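Side-chain contacts in rubisco operon transcriptional regulator (Synechocystis sp., PDB 5Y2W), which probably regulates transcription of carbon-metabolism genes as a LysR-type repressor whose regulatory domain binds the metabolite 2-phosphoglycolate: residues H53-N58 with E70-N75; A145-I150 with Q161-S166. All coordinates share one frame; numbering follows the deposited sequence.

Contact 1: residues H53-N58 with E70-N75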
loop_
_atom_site.group_PDB
_atom_site.type_symbol
_atom_site.label_atom_id
_atom_site.label_comp_id
_atom_site.label_asym_id
_atom_site.label_seq_id
_atom_site.Cartn_x
_atom_site.Cartn_y
_atom_site.Cartn_z
ATOM N N HIS A 53 -1.906 1.977 -18.088
ATOM C CA HIS A 53 -3.087 2.772 -18.401
ATOM C C HIS A 53 -2.782 4.203 -18.121
ATOM O O HIS A 53 -3.145 5.093 -18.866
ATOM C CB HIS A 53 -4.313 2.380 -17.555
ATOM C CG HIS A 53 -4.808 0.994 -17.810
ATOM N ND1 HIS A 53 -5.090 0.526 -19.080
ATOM C CD2 HIS A 53 -5.082 -0.028 -16.963
ATOM C CE1 HIS A 53 -5.510 -0.726 -19.005
ATOM N NE2 HIS A 53 -5.511 -1.088 -17.732
ATOM N N ARG A 54 -2.123 4.473 -17.018
ATOM C CA ARG A 54 -1.830 5.864 -16.778
ATOM C C ARG A 54 -1.016 6.423 -17.936
ATOM O O ARG A 54 -1.333 7.487 -18.471
ATOM C CB ARG A 54 -1.184 6.072 -15.434
ATOM C CG ARG A 54 -2.165 5.801 -14.281
ATOM C CD ARG A 54 -1.470 6.169 -12.994
ATOM N NE ARG A 54 -1.293 7.607 -12.792
ATOM C CZ ARG A 54 -2.245 8.436 -12.316
ATOM N NH1 ARG A 54 -1.991 9.724 -12.143
ATOM N NH2 ARG A 54 -3.447 7.996 -11.993
ATOM N N MET A 55 -0.028 5.661 -18.377
ATOM C CA MET A 55 0.822 6.079 -19.480
ATOM C C MET A 55 0.029 6.245 -20.762
ATOM O O MET A 55 0.305 7.150 -21.536
ATOM C CB MET A 55 1.942 5.060 -19.730
ATOM C CG MET A 55 3.102 5.013 -18.705
ATOM S SD MET A 55 4.038 3.454 -18.913
ATOM C CE MET A 55 5.429 3.849 -17.878
ATOM N N GLN A 56 -0.932 5.359 -20.996
ATOM C CA GLN A 56 -1.760 5.403 -22.205
ATOM C C GLN A 56 -2.647 6.625 -22.274
ATOM O O GLN A 56 -2.999 7.056 -23.358
ATOM C CB GLN A 56 -2.683 4.211 -22.295
ATOM C CG GLN A 56 -1.963 2.908 -22.500
ATOM C CD GLN A 56 -2.699 1.991 -23.440
ATOM O OE1 GLN A 56 -2.965 2.358 -24.583
ATOM N NE2 GLN A 56 -3.014 0.780 -22.974
ATOM N N ASN A 57 -3.034 7.141 -21.122
ATOM C CA ASN A 57 -3.794 8.391 -21.025
ATOM C C ASN A 57 -2.881 9.552 -20.666
ATOM O O ASN A 57 -3.354 10.583 -20.212
ATOM C CB ASN A 57 -4.856 8.295 -19.937
ATOM C CG ASN A 57 -5.651 7.046 -20.023
ATOM O OD1 ASN A 57 -5.591 6.337 -21.006
ATOM N ND2 ASN A 57 -6.404 6.757 -18.977
ATOM N N ASN A 58 -1.574 9.371 -20.834
ATOM C CA ASN A 58 -0.587 10.431 -20.547
ATOM C C ASN A 58 -0.772 11.205 -19.230
ATOM O O ASN A 58 -0.624 12.429 -19.208
ATOM C CB ASN A 58 -0.584 11.407 -21.716
ATOM C CG ASN A 58 0.401 12.546 -21.523
ATOM O OD1 ASN A 58 1.530 12.363 -21.071
ATOM N ND2 ASN A 58 -0.045 13.726 -21.831
ATOM N N GLU A 70 5.114 -3.052 -22.781
ATOM C CA GLU A 70 5.520 -3.482 -24.111
ATOM C C GLU A 70 5.008 -2.537 -25.157
ATOM O O GLU A 70 5.770 -2.110 -26.009
ATOM C CB GLU A 70 5.061 -4.909 -24.386
ATOM C CG GLU A 70 5.751 -5.856 -23.429
ATOM C CD GLU A 70 5.828 -7.280 -23.899
ATOM O OE1 GLU A 70 4.810 -7.794 -24.412
ATOM O OE2 GLU A 70 6.916 -7.878 -23.714
ATOM N N GLU A 71 3.738 -2.165 -25.060
ATOM C CA GLU A 71 3.135 -1.393 -26.128
ATOM C C GLU A 71 3.130 0.110 -25.913
ATOM O O GLU A 71 2.355 0.809 -26.534
ATOM C CB GLU A 71 1.743 -1.920 -26.407
ATOM C CG GLU A 71 1.801 -3.348 -26.915
ATOM C CD GLU A 71 0.636 -3.710 -27.815
ATOM O OE1 GLU A 71 -0.420 -3.039 -27.752
ATOM O OE2 GLU A 71 0.782 -4.682 -28.586
ATOM N N ILE A 72 4.007 0.615 -25.050
ATOM C CA ILE A 72 4.187 2.058 -24.924
ATOM C C ILE A 72 5.636 2.393 -25.165
ATOM O O ILE A 72 6.531 1.665 -24.694
ATOM C CB ILE A 72 3.754 2.576 -23.553
ATOM C CG1 ILE A 72 2.240 2.350 -23.420
ATOM C CG2 ILE A 72 4.156 4.031 -23.388
ATOM C CD1 ILE A 72 1.692 2.673 -22.057
ATOM N N ASP A 73 5.848 3.479 -25.911
ATOM C CA ASP A 73 7.185 3.917 -26.303
ATOM C C ASP A 73 7.634 4.915 -25.276
ATOM O O ASP A 73 7.035 5.946 -25.128
ATOM C CB ASP A 73 7.210 4.549 -27.726
ATOM C CG ASP A 73 8.637 4.956 -28.184
ATOM O OD1 ASP A 73 9.657 4.612 -27.531
ATOM O OD2 ASP A 73 8.741 5.635 -29.223
ATOM N N LEU A 74 8.711 4.585 -24.590
ATOM C CA LEU A 74 9.186 5.308 -23.436
ATOM C C LEU A 74 10.636 5.659 -23.572
ATOM O O LEU A 74 11.429 4.845 -24.085
ATOM C CB LEU A 74 9.111 4.378 -22.215
ATOM C CG LEU A 74 7.720 4.035 -21.747
ATOM C CD1 LEU A 74 7.761 3.003 -20.621
ATOM C CD2 LEU A 74 7.032 5.308 -21.307
ATOM N N ASN A 75 11.004 6.832 -23.070
ATOM C CA ASN A 75 12.370 7.006 -22.671
ATOM C C ASN A 75 12.516 6.551 -21.201
ATOM O O ASN A 75 11.583 6.707 -20.436
ATOM C CB ASN A 75 12.780 8.456 -22.776
ATOM C CG ASN A 75 14.276 8.607 -22.812
ATOM O OD1 ASN A 75 14.989 8.327 -21.839
ATOM N ND2 ASN A 75 14.771 9.005 -23.958
#
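M55, near the end of helix 48-56, meets I72 and L74 with two parts of its side chain, in a contact that is apolar throughout. At the root of the methionine, CB lies 3.3 Å from CD1 of I72, a close approach for two carbons. The same I72 methyl is 3.7 Å from CG of Q56, so the isoleucine tip sits against CB of one helix residue and CG of the next. With CD1 anti to CA about the CB-CG1 bond (chi2 174°), the ethyl branch reaches out to the helix. The outer half of M55 serves L74: with both chi2 (164°) and chi3 near trans, the thioether runs straight out and carries CE to within 3.7 Å of CD1 of L74. These two side chains cross at about a right angle, and SD touches both methyls from one flank, 4.0 Å from CD1 of I72 and 4.1 Å from CD1 of L74.

In the periplasmic-binding-protein-like fold of LysR regulatory domains, this contact sets the end of helix 48-56 against the chain entering strand 74-79, an outermost strand of the five-stranded mixed sheet within this chain. L192 of strand 186-192 touches both M55 and I72, while Y63 and V65 of strand 62-65 pack on the buried methionine.

Backbone hydrogen bonding ends the helix in a Schellman motif: N58, with positive phi (45°), is its C-prime residue, and its N bonds to O of M55 at 3.0 Å, while E59 N reaches back to O of R54. The end of the R54 side chain leads off from 70-75 to a salt bridge with D60.

Contact 2: residues A145-I150 with Q161-S166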
loop_
_atom_site.group_PDB
_atom_site.type_symbol
_atom_site.label_atom_id
_atom_site.label_comp_id
_atom_site.label_asym_id
_atom_site.label_seq_id
_atom_site.Cartn_x
_atom_site.Cartn_y
_atom_site.Cartn_z
ATOM N N ALA A 145 0.099 -6.542 2.664
ATOM C CA ALA A 145 -0.839 -7.658 2.958
ATOM C C ALA A 145 -0.096 -8.973 2.931
ATOM O O ALA A 145 -0.290 -9.770 3.818
ATOM C CB ALA A 145 -1.953 -7.682 1.937
ATOM N N ILE A 146 0.784 -9.154 1.920
ATOM C CA ILE A 146 1.536 -10.332 1.801
ATOM C C ILE A 146 2.525 -10.493 2.935
ATOM O O ILE A 146 2.659 -11.589 3.483
ATOM C CB ILE A 146 2.272 -10.440 0.454
ATOM C CG1 ILE A 146 1.274 -10.576 -0.665
ATOM C CG2 ILE A 146 3.159 -11.664 0.482
ATOM C CD1 ILE A 146 1.856 -10.607 -2.055
ATOM N N LYS A 147 3.200 -9.438 3.352
ATOM C CA LYS A 147 4.107 -9.583 4.520
ATOM C C LYS A 147 3.344 -9.997 5.801
ATOM O O LYS A 147 3.834 -10.799 6.603
ATOM C CB LYS A 147 4.834 -8.300 4.812
ATOM C CG LYS A 147 5.865 -7.977 3.731
ATOM C CD LYS A 147 6.750 -6.817 4.136
ATOM C CE LYS A 147 6.054 -5.461 4.083
ATOM N NZ LYS A 147 6.941 -4.499 4.787
ATOM N N GLN A 148 2.209 -9.360 6.044
ATOM C CA GLN A 148 1.307 -9.798 7.112
ATOM C C GLN A 148 0.922 -11.273 6.973
ATOM O O GLN A 148 0.985 -12.002 7.915
ATOM C CB GLN A 148 0.023 -8.963 7.111
ATOM C CG GLN A 148 0.111 -7.706 7.933
ATOM C CD GLN A 148 0.333 -7.982 9.404
ATOM O OE1 GLN A 148 -0.141 -8.974 9.957
ATOM N NE2 GLN A 148 1.109 -7.132 10.027
ATOM N N ALA A 149 0.545 -11.716 5.791
ATOM C CA ALA A 149 0.183 -13.147 5.649
ATOM C C ALA A 149 1.330 -14.105 5.965
ATOM O O ALA A 149 1.145 -15.150 6.633
ATOM C CB ALA A 149 -0.417 -13.426 4.286
ATOM N N ILE A 150 2.537 -13.716 5.565
ATOM C CA ILE A 150 3.678 -14.546 5.795
ATOM C C ILE A 150 3.923 -14.579 7.290
ATOM O O ILE A 150 4.195 -15.627 7.837
ATOM C CB ILE A 150 4.925 -14.006 5.131
ATOM C CG1 ILE A 150 4.786 -14.065 3.612
ATOM C CG2 ILE A 150 6.170 -14.768 5.594
ATOM C CD1 ILE A 150 5.834 -13.216 2.934
ATOM N N GLN A 161 12.791 -6.666 -2.404
ATOM C CA GLN A 161 13.557 -6.421 -1.210
ATOM C C GLN A 161 13.348 -5.047 -0.622
ATOM O O GLN A 161 13.547 -4.872 0.571
ATOM C CB GLN A 161 15.027 -6.545 -1.536
ATOM C CG GLN A 161 15.888 -6.845 -0.327
ATOM C CD GLN A 161 17.109 -7.626 -0.704
ATOM O OE1 GLN A 161 17.522 -7.614 -1.847
ATOM N NE2 GLN A 161 17.698 -8.295 0.247
ATOM N N HIS A 162 12.932 -4.061 -1.438
ATOM C CA HIS A 162 12.635 -2.721 -0.900
ATOM C C HIS A 162 11.468 -2.761 0.063
ATOM O O HIS A 162 11.314 -1.825 0.828
ATOM C CB HIS A 162 12.315 -1.727 -2.015
ATOM C CG HIS A 162 13.468 -1.503 -2.950
ATOM N ND1 HIS A 162 14.609 -0.847 -2.560
ATOM C CD2 HIS A 162 13.675 -1.878 -4.234
ATOM C CE1 HIS A 162 15.478 -0.831 -3.559
ATOM N NE2 HIS A 162 14.936 -1.454 -4.587
ATOM N N THR A 163 10.627 -3.808 0.021
ATOM C CA THR A 163 9.453 -3.844 0.934
ATOM C C THR A 163 9.877 -4.202 2.363
ATOM O O THR A 163 9.138 -3.950 3.318
ATOM C CB THR A 163 8.385 -4.870 0.504
ATOM O OG1 THR A 163 8.943 -6.173 0.555
ATOM C CG2 THR A 163 7.821 -4.588 -0.913
ATOM N N LEU A 164 11.053 -4.815 2.495
ATOM C CA LEU A 164 11.623 -5.189 3.800
ATOM C C LEU A 164 12.378 -4.076 4.558
ATOM O O LEU A 164 12.942 -4.333 5.596
ATOM C CB LEU A 164 12.579 -6.368 3.621
ATOM C CG LEU A 164 11.996 -7.641 2.987
ATOM C CD1 LEU A 164 13.137 -8.602 2.663
ATOM C CD2 LEU A 164 10.916 -8.261 3.890
ATOM N N VAL A 165 12.371 -2.859 4.038
ATOM C CA VAL A 165 13.071 -1.721 4.654
ATOM C C VAL A 165 12.346 -1.261 5.927
ATOM O O VAL A 165 12.974 -0.758 6.861
ATOM C CB VAL A 165 13.228 -0.588 3.602
ATOM C CG1 VAL A 165 13.837 0.694 4.170
ATOM C CG2 VAL A 165 14.017 -1.133 2.414
ATOM N N SER A 166 11.033 -1.482 5.952
ATOM C CA SER A 166 10.192 -1.245 7.120
ATOM C C SER A 166 10.409 -2.257 8.242
ATOM O O SER A 166 10.139 -1.966 9.398
ATOM C CB SER A 166 8.741 -1.350 6.697
ATOM O OG SER A 166 8.429 -0.311 5.785
#
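The ammonium group of K147 donates a hydrogen bond to the backbone carbonyl of T163, with NZ 2.7 Å from O. The C=O...N angle is 150°, and the nitrogen stands 29° out of the carbonyl plane. E167 OE1 makes a salt bridge with the same NZ, so one buried lysine is held by a neutral carbonyl and a carboxylate, and the charge partner probably helps to keep it protonated. A bend at chi3 (-73°) turns the end of the chain so that NZ meets the T163 carbonyl, with CE 3.5 Å from T163 O.

The lysine bridges helix 143-151 and the turn that follows strand 157-160, within the PBP-like ligand-binding fold of LysR regulators. Residues 161-163 form a short 3-10 segment; T163 is not a pocket residue, though its side chain is about 7 Å from the bound 2-phosphoglycolate. Without the lysine, as with an alanine here, the T163 carbonyl and the E167 carboxylate would probably lose their shared ammonium partner and a gap would open between helix and turn.

Apolar contact is sparse: CD of K147 is 4.4 Å from CD2 of L164. Loose neighbours are OG1 of T163, a hydroxyl that bonds instead to the backbone O of S160, and CB of S166, 4.1 Å from NZ of K147. L159 of strand 157-160 and L173 of strand 173-176 also touch K147.

Overall arrangement
The two contacts lie on opposite sides of the chain's centre, about 28 Å apart between centres and about 17 Å between nearest atoms, and share no helix or strand. Both are partly buried and set a helix against a piece of chain next to a strand: contact 1 beside the five-stranded mixed sheet, contact 2 beside the three-stranded antiparallel one. Contact 1, the more peripheral at 18 Å from the chain centre, joins its segments by aliphatic and thioether groups alone. Contact 2, 11 Å from that centre, relies on a buried charge. T163's side chain is also nearer the bound 2-phosphoglycolate than M55's, which is about 11 Å away.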